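Local atomic coordinates of glycoside hydrolase family 81 (Clostridium thermocellum, PDB entry 6FOP), a protein that probably hydrolyses beta-1,3-glucans such as laminarin, as a family 81 glycoside hydrolase and part of the cellulosome's beta-glucan-degrading machinery. Residues Thr511-Lys514 and Thr515-Asp518; Trp535-Tyr539 and Lys540-Ser544; Tyr594-Gln597 and Asn598-Met602. All coordinates share one frame; numbering follows the deposited sequence.

Contact 1: Thr511-Lys514 and Thr515-Asp518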
ATOM      1  N   THR A 511       1.554  22.687   7.202  1.00 16.17           N
ATOM      2  CA  THR A 511       2.795  23.100   7.854  1.00 18.12           C
ATOM      3  C   THR A 511       3.811  23.688   6.891  1.00 17.47           C
ATOM      4  O   THR A 511       4.915  24.062   7.307  1.00 21.41           O
ATOM      5  CB  THR A 511       3.417  21.938   8.647  1.00 17.72           C
ATOM      6  OG1 THR A 511       3.732  20.864   7.758  1.00 17.49           O
ATOM      7  CG2 THR A 511       2.480  21.434   9.759  1.00 19.02           C
ATOM      8  N   GLY A 512       3.454  23.815   5.613  1.00 17.96           N
ATOM      9  CA  GLY A 512       4.384  24.343   4.608  1.00 19.86           C
ATOM     10  C   GLY A 512       5.578  23.467   4.287  1.00 19.38           C
ATOM     11  O   GLY A 512       6.636  23.987   3.919  1.00 21.83           O
ATOM     12  N   ASN A 513       5.420  22.154   4.457  1.00 17.69           N
ATOM     13  CA  ASN A 513       6.491  21.198   4.230  1.00 18.08           C
ATOM     14  C   ASN A 513       6.213  20.435   2.929  1.00 16.97           C
ATOM     15  O   ASN A 513       5.432  19.460   2.898  1.00 17.15           O
ATOM     16  CB  ASN A 513       6.639  20.276   5.438  1.00 18.22           C
ATOM     17  CG  ASN A 513       7.828  19.352   5.325  1.00 18.93           C
ATOM     18  OD1 ASN A 513       8.188  18.915   4.228  1.00 19.41           O
ATOM     19  ND2 ASN A 513       8.436  19.042   6.455  1.00 22.87           N
ATOM     20  N   LYS A 514       6.853  20.893   1.848  1.00 17.97           N
ATOM     21  CA  LYS A 514       6.592  20.323   0.526  1.00 19.34           C
ATOM     22  C   LYS A 514       7.076  18.883   0.439  1.00 17.08           C
ATOM     23  O   LYS A 514       6.463  18.075  -0.242  1.00 16.68           O
ATOM     24  CB  LYS A 514       7.202  21.162  -0.601  1.00 23.49           C
ATOM     25  CG  LYS A 514       6.533  22.510  -0.821  1.00 28.94           C
ATOM     26  CD  LYS A 514       7.025  23.200  -2.092  1.00 33.02           C
ATOM     27  CE  LYS A 514       6.686  24.689  -2.096  1.00 38.22           C
ATOM     28  NZ  LYS A 514       5.226  24.960  -2.022  1.00 44.61           N
ATOM     29  N   THR A 515       8.141  18.532   1.150  1.00 16.26           N
ATOM     30  CA  THR A 515       8.628  17.135   1.108  1.00 15.85           C
ATOM     31  C   THR A 515       7.558  16.191   1.651  1.00 15.42           C
ATOM     32  O   THR A 515       7.250  15.151   1.049  1.00 14.63           O
ATOM     33  CB  THR A 515       9.932  16.981   1.910  1.00 18.16           C
ATOM     34  OG1 THR A 515      10.947  17.806   1.341  1.00 20.90           O
ATOM     35  CG2 THR A 515      10.400  15.540   1.921  1.00 19.03           C
ATOM     36  N   ILE A 516       7.001  16.522   2.813  1.00 14.31           N
ATOM     37  CA  ILE A 516       5.989  15.661   3.410  1.00 14.66           C
ATOM     38  C   ILE A 516       4.708  15.702   2.593  1.00 14.01           C
ATOM     39  O   ILE A 516       4.086  14.667   2.347  1.00 14.12           O
ATOM     40  CB  ILE A 516       5.751  16.004   4.892  1.00 15.67           C
ATOM     41  CG1 ILE A 516       7.019  15.709   5.705  1.00 17.55           C
ATOM     42  CG2 ILE A 516       4.542  15.235   5.418  1.00 16.99           C
ATOM     43  CD1 ILE A 516       6.917  16.015   7.189  1.00 19.36           C
ATOM     44  N   ARG A 517       4.314  16.884   2.133  1.00 14.25           N
ATOM     45  CA  ARG A 517       3.123  16.964   1.294  1.00 14.96           C
ATOM     46  C   ARG A 517       3.242  16.073   0.048  1.00 14.42           C
ATOM     47  O   ARG A 517       2.337  15.316  -0.271  1.00 14.26           O
ATOM     48  CB  ARG A 517       2.852  18.394   0.853  1.00 16.37           C
ATOM     49  CG  ARG A 517       1.598  18.506   0.034  1.00 17.62           C
ATOM     50  CD  ARG A 517       1.581  19.784  -0.731  1.00 19.17           C
ATOM     51  NE  ARG A 517       2.661  19.843  -1.712  1.00 18.97           N
ATOM     52  CZ  ARG A 517       2.992  20.935  -2.380  1.00 20.01           C
ATOM     53  NH1 ARG A 517       2.354  22.079  -2.164  1.00 21.63           N
ATOM     54  NH2 ARG A 517       3.988  20.900  -3.258  1.00 20.68           N
ATOM     55  N   ASP A 518       4.386  16.150  -0.619  1.00 14.27           N
ATOM     56  CA  ASP A 518       4.564  15.451  -1.888  1.00 14.34           C
ATOM     57  C   ASP A 518       4.653  13.953  -1.666  1.00 13.12           C
ATOM     58  O   ASP A 518       4.197  13.186  -2.515  1.00 13.88           O
ATOM     59  CB  ASP A 518       5.802  15.975  -2.607  1.00 15.58           C
ATOM     60  CG  ASP A 518       5.639  17.414  -3.119  1.00 17.57           C
ATOM     61  OD1 ASP A 518       4.544  18.012  -2.975  1.00 18.65           O
ATOM     62  OD2 ASP A 518       6.626  17.932  -3.666  1.00 20.44           O
TER
HETATM   63  O   HOH W   1       2.593  24.605  -3.253  1.00 33.00           O
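Asn513 and Ile516 meet where one helix has ended and the next begins, and their meeting shows how a side chain can cap the start of a helix. The carboxamide oxygen OD1 of Asn513 accepts the backbone N-H of Ile516 at 3.0 Å, an almost straight bond (169°) whose donor stands above the amide plane. With CG anti to the backbone N (chi1 -174°), the amide is carried over the first turn, where this N-H has no earlier helical carbonyl to use. Its other branch, ND2, lies 3.5 Å from Ile516 CD1, so the polar cap also rests on an aliphatic chain. Main-chain bonding takes over at once: Arg517 N reaches Asn513 O at 2.9 Å, and Asp518 N reaches Lys514 O at the same distance.

This side is close-packed. Ile516 is buried against Trp457, Ile504 and Trp507 and against Ile451 of helix 440-455, which ties the new helix to its neighbours. The solvent side belongs to Lys514, an exposed residue whose chain runs beside the buried Arg517 in the same direction and lays CG over one face of the guanidinium, 3.9 Å from NH2. Their like-charged ends, NZ of Lys514 and NH1 of Arg517, stay 4.1 Å apart; one water accepts from both, though weakly from the lysine. The rotation of the guanidinium is fixed from its edge, NE and NH2 both donating to Asp518 OD1 within its plane, while NH1 has a salt bridge to Glu509, so acidic partners probably offset the nearby lysine.

Gly512, with positive phi, closes helix 494-511 in a Schellman motif, and Asn513 follows as the N-cap of helix 514-534: the pairing of a C-terminal stop with an N-terminal cap that is characteristic of a tight helix-helix turn.

Contact 2: Trp535-Tyr539 and Lys540-Ser544. With MG (magnesium ion), chain B.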
ATOM      1  N   TRP A 535      -8.756  -3.985  -6.156  1.00 13.48           N
ATOM      2  CA  TRP A 535      -9.958  -4.065  -5.303  1.00 13.91           C
ATOM      3  C   TRP A 535     -11.269  -3.897  -6.073  1.00 12.83           C
ATOM      4  O   TRP A 535     -12.209  -4.663  -5.882  1.00 13.91           O
ATOM      5  CB  TRP A 535      -9.870  -3.026  -4.157  1.00 13.45           C
ATOM      6  CG  TRP A 535      -9.028  -3.442  -2.969  1.00 12.69           C
ATOM      7  CD1 TRP A 535      -9.472  -3.965  -1.832  1.00 13.76           C
ATOM      8  CD2 TRP A 535      -7.577  -3.402  -2.846  1.00 12.20           C
ATOM      9  NE1 TRP A 535      -8.448  -4.218  -0.960  1.00 13.67           N
ATOM     10  CE2 TRP A 535      -7.262  -3.878  -1.558  1.00 12.44           C
ATOM     11  CE3 TRP A 535      -6.531  -2.971  -3.671  1.00 13.24           C
ATOM     12  CZ2 TRP A 535      -5.951  -3.934  -1.077  1.00 13.38           C
ATOM     13  CZ3 TRP A 535      -5.225  -3.044  -3.193  1.00 13.06           C
ATOM     14  CH2 TRP A 535      -4.950  -3.550  -1.921  1.00 13.92           C
ATOM     15  N   PHE A 536     -11.319  -2.919  -6.976  1.00 12.67           N
ATOM     16  CA  PHE A 536     -12.562  -2.628  -7.696  1.00 14.05           C
ATOM     17  C   PHE A 536     -12.590  -3.077  -9.159  1.00 14.68           C
ATOM     18  O   PHE A 536     -13.670  -3.096  -9.754  1.00 14.90           O
ATOM     19  CB  PHE A 536     -12.870  -1.128  -7.655  1.00 13.62           C
ATOM     20  CG  PHE A 536     -13.054  -0.559  -6.272  1.00 14.68           C
ATOM     21  CD1 PHE A 536     -13.798  -1.234  -5.323  1.00 15.99           C
ATOM     22  CD2 PHE A 536     -12.512   0.682  -5.924  1.00 16.88           C
ATOM     23  CE1 PHE A 536     -13.977  -0.715  -4.047  1.00 14.93           C
ATOM     24  CE2 PHE A 536     -12.715   1.227  -4.648  1.00 17.57           C
ATOM     25  CZ  PHE A 536     -13.425   0.507  -3.704  1.00 15.90           C
ATOM     26  N   ASP A 537     -11.417  -3.413  -9.723  1.00 14.23           N
ATOM     27  CA  ASP A 537     -11.289  -3.812 -11.145  1.00 14.17           C
ATOM     28  C   ASP A 537     -12.209  -2.968 -12.044  1.00 15.67           C
ATOM     29  O   ASP A 537     -13.060  -3.480 -12.782  1.00 16.05           O
ATOM     30  CB  ASP A 537     -11.574  -5.322 -11.324  1.00 14.64           C
ATOM     31  CG  ASP A 537     -11.236  -5.845 -12.705  1.00 16.51           C
ATOM     32  OD1 ASP A 537     -10.501  -5.190 -13.445  1.00 16.63           O
ATOM     33  OD2 ASP A 537     -11.703  -6.978 -13.023  1.00 17.03           O
ATOM     34  N   LEU A 538     -12.001  -1.657 -12.002  1.00 14.90           N
ATOM     35  CA  LEU A 538     -12.828  -0.744 -12.796  1.00 15.95           C
ATOM     36  C   LEU A 538     -12.758  -0.987 -14.290  1.00 16.56           C
ATOM     37  O   LEU A 538     -13.727  -0.756 -15.001  1.00 18.41           O
ATOM     38  CB  LEU A 538     -12.481   0.716 -12.497  1.00 16.51           C
ATOM     39  CG  LEU A 538     -12.684   1.240 -11.085  1.00 17.22           C
ATOM     40  CD1 LEU A 538     -12.430   2.734 -11.086  1.00 17.69           C
ATOM     41  CD2 LEU A 538     -14.088   0.954 -10.595  1.00 16.73           C
ATOM     42  N   TYR A 539     -11.604  -1.459 -14.757  1.00 16.77           N
ATOM     43  CA  TYR A 539     -11.394  -1.660 -16.200  1.00 16.72           C
ATOM     44  C   TYR A 539     -11.861  -3.061 -16.663  1.00 17.61           C
ATOM     45  O   TYR A 539     -11.791  -3.377 -17.843  1.00 21.00           O
ATOM     46  CB  TYR A 539      -9.924  -1.406 -16.541  1.00 17.78           C
ATOM     47  CG  TYR A 539      -9.511   0.013 -16.254  1.00 19.31           C
ATOM     48  CD1 TYR A 539      -9.711   1.023 -17.196  1.00 22.81           C
ATOM     49  CD2 TYR A 539      -8.964   0.361 -15.028  1.00 19.20           C
ATOM     50  CE1 TYR A 539      -9.357   2.337 -16.916  1.00 24.91           C
ATOM     51  CE2 TYR A 539      -8.627   1.675 -14.734  1.00 22.38           C
ATOM     52  CZ  TYR A 539      -8.804   2.648 -15.681  1.00 24.88           C
ATOM     53  OH  TYR A 539      -8.451   3.942 -15.355  1.00 28.79           O
ATOM     54  N   LYS A 540     -12.302  -3.885 -15.712  1.00 18.40           N
ATOM     55  CA  LYS A 540     -12.929  -5.170 -15.985  1.00 19.60           C
ATOM     56  C   LYS A 540     -11.986  -6.138 -16.701  1.00 19.94           C
ATOM     57  O   LYS A 540     -12.428  -6.965 -17.485  1.00 22.76           O
ATOM     58  CB  LYS A 540     -14.250  -4.993 -16.763  1.00 21.44           C
ATOM     59  CG  LYS A 540     -15.224  -3.980 -16.173  1.00 23.91           C
ATOM     60  CD  LYS A 540     -15.759  -4.447 -14.848  1.00 27.51           C
ATOM     61  CE  LYS A 540     -16.789  -3.472 -14.273  1.00 31.28           C
ATOM     62  NZ  LYS A 540     -17.380  -4.032 -13.014  1.00 32.00           N
ATOM     63  N   ASP A 541     -10.698  -6.039 -16.403  1.00 18.62           N
ATOM     64  CA  ASP A 541      -9.690  -6.917 -17.007  1.00 19.28           C
ATOM     65  C   ASP A 541      -8.700  -7.539 -16.036  1.00 18.72           C
ATOM     66  O   ASP A 541      -7.771  -8.198 -16.467  1.00 21.55           O
ATOM     67  CB  ASP A 541      -8.955  -6.206 -18.151  1.00 20.19           C
ATOM     68  CG  ASP A 541      -8.185  -4.986 -17.712  1.00 21.43           C
ATOM     69  OD1 ASP A 541      -8.134  -4.687 -16.502  1.00 19.86           O
ATOM     70  OD2 ASP A 541      -7.631  -4.310 -18.606  1.00 25.79           O
ATOM     71  N   ILE A 542      -8.891  -7.357 -14.731  1.00 17.28           N
ATOM     72  CA  ILE A 542      -8.038  -7.941 -13.710  1.00 18.19           C
ATOM     73  C   ILE A 542      -8.610  -9.266 -13.213  1.00 17.82           C
ATOM     74  O   ILE A 542      -7.918 -10.276 -13.201  1.00 19.73           O
ATOM     75  CB  ILE A 542      -7.809  -6.971 -12.525  1.00 18.39           C
ATOM     76  CG1 ILE A 542      -7.264  -5.615 -13.012  1.00 18.48           C
ATOM     77  CG2 ILE A 542      -6.906  -7.629 -11.480  1.00 18.89           C
ATOM     78  CD1 ILE A 542      -5.887  -5.662 -13.619  1.00 18.89           C
ATOM     79  N   PHE A 543      -9.874  -9.256 -12.780  1.00 16.48           N
ATOM     80  CA  PHE A 543     -10.462 -10.418 -12.125  1.00 16.89           C
ATOM     81  C   PHE A 543     -10.767 -11.505 -13.139  1.00 17.62           C
ATOM     82  O   PHE A 543     -11.188 -11.225 -14.260  1.00 19.31           O
ATOM     83  CB  PHE A 543     -11.731 -10.064 -11.349  1.00 16.42           C
ATOM     84  CG  PHE A 543     -11.536  -9.074 -10.222  1.00 16.14           C
ATOM     85  CD1 PHE A 543     -10.277  -8.772  -9.686  1.00 16.85           C
ATOM     86  CD2 PHE A 543     -12.639  -8.442  -9.681  1.00 17.00           C
ATOM     87  CE1 PHE A 543     -10.136  -7.861  -8.650  1.00 16.91           C
ATOM     88  CE2 PHE A 543     -12.500  -7.552  -8.628  1.00 16.39           C
ATOM     89  CZ  PHE A 543     -11.244  -7.240  -8.139  1.00 16.21           C
ATOM     90  N   SER A 544     -10.534 -12.745 -12.729  1.00 18.77           N
ATOM     91  CA  SER A 544     -10.871 -13.908 -13.547  1.00 19.14           C
ATOM     92  C   SER A 544     -12.374 -13.980 -13.824  1.00 19.99           C
ATOM     93  O   SER A 544     -13.169 -13.652 -12.950  1.00 19.90           O
ATOM     94  CB  SER A 544     -10.501 -15.190 -12.799  1.00 21.10           C
ATOM     95  OG  SER A 544     -10.932 -16.340 -13.534  1.00 22.93           O
TER
HETATM   96 MG    MG B 826     -13.730  -9.022 -16.896  1.00 31.70          MG
HETATM   97  O   HOH W   2     -15.214  -4.908 -11.350  1.00 17.16           O
HETATM   98  O   HOH W   3     -12.265  -8.839 -15.090  1.00 24.97           O
HETATM   99  O   HOH W   4     -15.150  -8.145 -15.234  1.00 36.57           O
HETATM  100  O   HOH W   5     -15.164  -8.220 -18.274  1.00 50.91           O
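The Phe543 ring carries Asp537 CB over the centre of one face, a CH-pi contact 3.6 Å from the ring centroid, while Trp535 O lies at its edge, in plane, 3.6 Å from CZ. Tyr560 and Tyr547 also meet this ring, the latter edge-to-face.

The carboxylate beyond that CB illustrates how one buried acid can gather the backbone that follows a turn. CG of Asp537 points away from its own backbone N (chi1 -170°), which brings the carboxylate to the N-H groups of 541-543. OD1 receives Ile542 N at 3.0 Å and OD2 receives Phe543 N at 2.9 Å, the second bond nearly straight (172°); both donors stand above the carboxylate plane. Asp541 N adds a weak bond to OD1. These N-H groups probably stabilise the negative charge. Asp537 also starts a type I beta turn, its carbonyl O accepting from Lys540 N at 3.1 Å. On the outer side, Lys540 O binds a magnesium ion at 2.5 Å, and a water on that ion donates to Asp537 OD2 and Phe543 O.

The turn leads from helix 514-534 toward strand 554-556: Leu538 and Ile542 pack back on that helix, Phe536 and Leu538 touch Tyr594 of helix 592-606, and Ser544 N bonds to Tyr560 of strand 559-561.

Contact 3: Tyr594-Gln597 and Asn598-Met602. With NI (nickel (II) ion), chain C.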
ATOM      1  N   TYR A 594     -19.848   2.177 -11.797  1.00 17.04           N
ATOM      2  CA  TYR A 594     -19.305   1.162 -10.898  1.00 16.14           C
ATOM      3  C   TYR A 594     -19.919   1.298  -9.502  1.00 15.56           C
ATOM      4  O   TYR A 594     -20.206   0.290  -8.857  1.00 16.37           O
ATOM      5  CB  TYR A 594     -17.761   1.181 -10.815  1.00 15.72           C
ATOM      6  CG  TYR A 594     -17.257   0.093  -9.884  1.00 15.58           C
ATOM      7  CD1 TYR A 594     -17.247  -1.247 -10.288  1.00 16.56           C
ATOM      8  CD2 TYR A 594     -16.864   0.384  -8.575  1.00 15.62           C
ATOM      9  CE1 TYR A 594     -16.857  -2.257  -9.410  1.00 16.81           C
ATOM     10  CE2 TYR A 594     -16.474  -0.618  -7.691  1.00 16.20           C
ATOM     11  CZ  TYR A 594     -16.444  -1.943  -8.132  1.00 15.18           C
ATOM     12  OH  TYR A 594     -16.066  -2.934  -7.261  1.00 15.98           O
ATOM     13  N   ILE A 595     -20.119   2.533  -9.020  1.00 15.71           N
ATOM     14  CA  ILE A 595     -20.803   2.709  -7.718  1.00 15.62           C
ATOM     15  C   ILE A 595     -22.150   1.933  -7.735  1.00 14.92           C
ATOM     16  O   ILE A 595     -22.462   1.159  -6.834  1.00 16.02           O
ATOM     17  CB  ILE A 595     -21.126   4.215  -7.434  1.00 15.83           C
ATOM     18  CG1 ILE A 595     -19.884   5.116  -7.314  1.00 17.06           C
ATOM     19  CG2 ILE A 595     -22.031   4.350  -6.218  1.00 15.93           C
ATOM     20  CD1 ILE A 595     -19.077   4.874  -6.086  1.00 17.11           C
ATOM     21  N   LYS A 596     -22.922   2.137  -8.797  1.00 16.27           N
ATOM     22  CA  LYS A 596     -24.212   1.457  -8.966  1.00 17.48           C
ATOM     23  C   LYS A 596     -24.058  -0.066  -8.993  1.00 17.60           C
ATOM     24  O   LYS A 596     -24.737  -0.765  -8.258  1.00 18.32           O
ATOM     25  CB  LYS A 596     -24.922   1.976 -10.219  1.00 19.35           C
ATOM     26  CG  LYS A 596     -26.313   1.386 -10.439  1.00 21.92           C
ATOM     27  CD  LYS A 596     -27.216   1.611  -9.235  1.00 27.10           C
ATOM     28  CE  LYS A 596     -28.710   1.572  -9.547  1.00 31.87           C
ATOM     29  NZ  LYS A 596     -29.556   1.351  -8.331  1.00 31.76           N
ATOM     30  N   GLN A 597     -23.115  -0.571  -9.797  1.00 16.89           N
ATOM     31  CA  GLN A 597     -22.877  -2.012  -9.898  1.00 17.62           C
ATOM     32  C   GLN A 597     -22.428  -2.616  -8.572  1.00 15.99           C
ATOM     33  O   GLN A 597     -22.822  -3.733  -8.209  1.00 16.67           O
ATOM     34  CB  GLN A 597     -21.823  -2.309 -10.961  1.00 19.99           C
ATOM     35  CG  GLN A 597     -22.233  -2.058 -12.397  1.00 25.00           C
ATOM     36  CD  GLN A 597     -21.066  -2.246 -13.364  1.00 31.98           C
ATOM     37  OE1 GLN A 597     -19.933  -1.858 -13.090  1.00 38.79           O
ATOM     38  NE2 GLN A 597     -21.341  -2.859 -14.497  1.00 40.30           N
ATOM     39  N   ASN A 598     -21.501  -1.920  -7.900  1.00 15.16           N
ATOM     40  CA  ASN A 598     -20.956  -2.398  -6.623  1.00 14.91           C
ATOM     41  C   ASN A 598     -22.062  -2.465  -5.568  1.00 14.00           C
ATOM     42  O   ASN A 598     -22.239  -3.483  -4.874  1.00 14.68           O
ATOM     43  CB  ASN A 598     -19.758  -1.518  -6.222  1.00 14.30           C
ATOM     44  CG  ASN A 598     -19.182  -1.879  -4.880  1.00 14.40           C
ATOM     45  OD1 ASN A 598     -19.845  -1.774  -3.844  1.00 15.10           O
ATOM     46  ND2 ASN A 598     -17.896  -2.261  -4.868  1.00 14.97           N
ATOM     47  N   TYR A 599     -22.816  -1.375  -5.438  1.00 14.88           N
ATOM     48  CA  TYR A 599     -23.939  -1.323  -4.507  1.00 15.25           C
ATOM     49  C   TYR A 599     -25.001  -2.371  -4.803  1.00 14.58           C
ATOM     50  O   TYR A 599     -25.465  -3.052  -3.873  1.00 16.45           O
ATOM     51  CB  TYR A 599     -24.511   0.092  -4.501  1.00 16.39           C
ATOM     52  CG  TYR A 599     -25.691   0.329  -3.593  1.00 15.84           C
ATOM     53  CD1 TYR A 599     -25.511   0.740  -2.268  1.00 16.04           C
ATOM     54  CD2 TYR A 599     -26.991   0.229  -4.070  1.00 16.57           C
ATOM     55  CE1 TYR A 599     -26.610   0.990  -1.456  1.00 16.60           C
ATOM     56  CE2 TYR A 599     -28.076   0.517  -3.271  1.00 16.01           C
ATOM     57  CZ  TYR A 599     -27.878   0.845  -1.944  1.00 15.47           C
ATOM     58  OH  TYR A 599     -28.974   1.134  -1.146  1.00 17.58           O
ATOM     59  N   GLU A 600     -25.342  -2.542  -6.085  1.00 16.06           N
ATOM     60  CA  GLU A 600     -26.348  -3.546  -6.457  0.52 16.76           C
ATOM     61  C   GLU A 600     -25.850  -4.975  -6.221  1.00 16.63           C
ATOM     62  O   GLU A 600     -26.628  -5.824  -5.800  1.00 17.87           O
ATOM     63  CB  GLU A 600     -26.846  -3.340  -7.885  0.52 18.88           C
ATOM     64  CG  GLU A 600     -27.680  -2.064  -8.081  0.52 19.92           C
ATOM     65  CD  GLU A 600     -29.016  -2.038  -7.324  0.52 23.37           C
ATOM     66  OE1 GLU A 600     -29.639  -3.097  -7.135  0.52 25.94           O
ATOM     67  OE2 GLU A 600     -29.447  -0.936  -6.902  0.52 24.69           O
ATOM     68  N   GLU A 601     -24.543  -5.218  -6.432  1.00 15.68           N
ATOM     69  CA  GLU A 601     -24.009  -6.537  -6.082  1.00 16.54           C
ATOM     70  C   GLU A 601     -24.164  -6.783  -4.577  1.00 15.21           C
ATOM     71  O   GLU A 601     -24.560  -7.857  -4.135  1.00 16.57           O
ATOM     72  CB  GLU A 601     -22.526  -6.652  -6.437  1.00 16.86           C
ATOM     73  CG  GLU A 601     -21.854  -7.865  -5.802  1.00 18.14           C
ATOM     74  CD  GLU A 601     -20.390  -8.064  -6.138  1.00 17.15           C
ATOM     75  OE1 GLU A 601     -20.082  -8.265  -7.315  1.00 18.69           O
ATOM     76  OE2 GLU A 601     -19.550  -8.031  -5.208  1.00 15.31           O
ATOM     77  N   MET A 602     -23.789  -5.780  -3.788  1.00 14.85           N
ATOM     78  CA  MET A 602     -23.898  -5.861  -2.330  1.00 14.48           C
ATOM     79  C   MET A 602     -25.334  -6.205  -1.884  1.00 15.44           C
ATOM     80  O   MET A 602     -25.532  -7.097  -1.049  1.00 15.52           O
ATOM     81  CB  MET A 602     -23.378  -4.535  -1.715  1.00 14.77           C
ATOM     82  CG  MET A 602     -23.499  -4.408  -0.204  1.00 15.81           C
ATOM     83  SD  MET A 602     -25.128  -3.912   0.393  1.00 16.80           S
ATOM     84  CE  MET A 602     -25.281  -2.321  -0.410  1.00 15.98           C
TER
HETATM   85 NI    NI C 828     -19.901  -8.194  -3.247  1.00 14.81          NI
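Tyr594 OH is gripped twice: Asn598 ND2 donates to it at 3.1 Å, with the hydroxyl in the amide plane, and it is also bonded to Asn550 O. Asn598 CB lies over one face of the Tyr594 ring in a CH-pi contact, offset toward the rim, and ring and amide planes are turned 70° apart. The other branch of the amide, OD1, accepts from ND1 of His574, a nickel ligand, so Asn598 is a second-shell residue that probably helps to orient that imidazole.

Tyr594, Asn598, Glu601 and Glu605 all stand on helix 592-606, where i to i+4 spacing puts Tyr594 and Asn598 one turn apart on the same flank, and Glu601 and Glu605 on the nickel; His562, His574 and Asn550 come from other parts of the chain. With CG anti to the backbone N (chi1 166°) and the chain extended beyond, Glu601 reaches the nickel ion through OE2 at 2.0 Å. Its OE1 accepts from Asn550 N.

The same spacing gives a salt bridge at the partly exposed flank, Lys596 NZ to Glu600 OE2 at 2.7 Å, approached from above the carboxylate plane. It forms in one of two Glu600 conformers, so it is probably not always made; Lys596 NZ also bonds to Tyr622 OH.

In the fold
Contacts 1 and 2 belong to the two ends of one helix, 514-534: the first lies at its N-terminal end, with a side-chain cap, the second follows its close with a turn and then backbone gathered round a buried carboxylate. Their centres are about 33 Å apart and they do not touch. Contact 3 lies within helix 592-606 and is the most buried of the three, whereas the others are only partly so. Contacts 2 and 3 are joined by a weak hydrogen bond from Lys540 NZ to Gln597 OE1. The chemistry follows position: an exposed lysine over a buried arginine, weakly water-linked, at contact 1, a largely water-coordinated magnesium ion at contact 2, and a protein-ligated nickel site at contact 3.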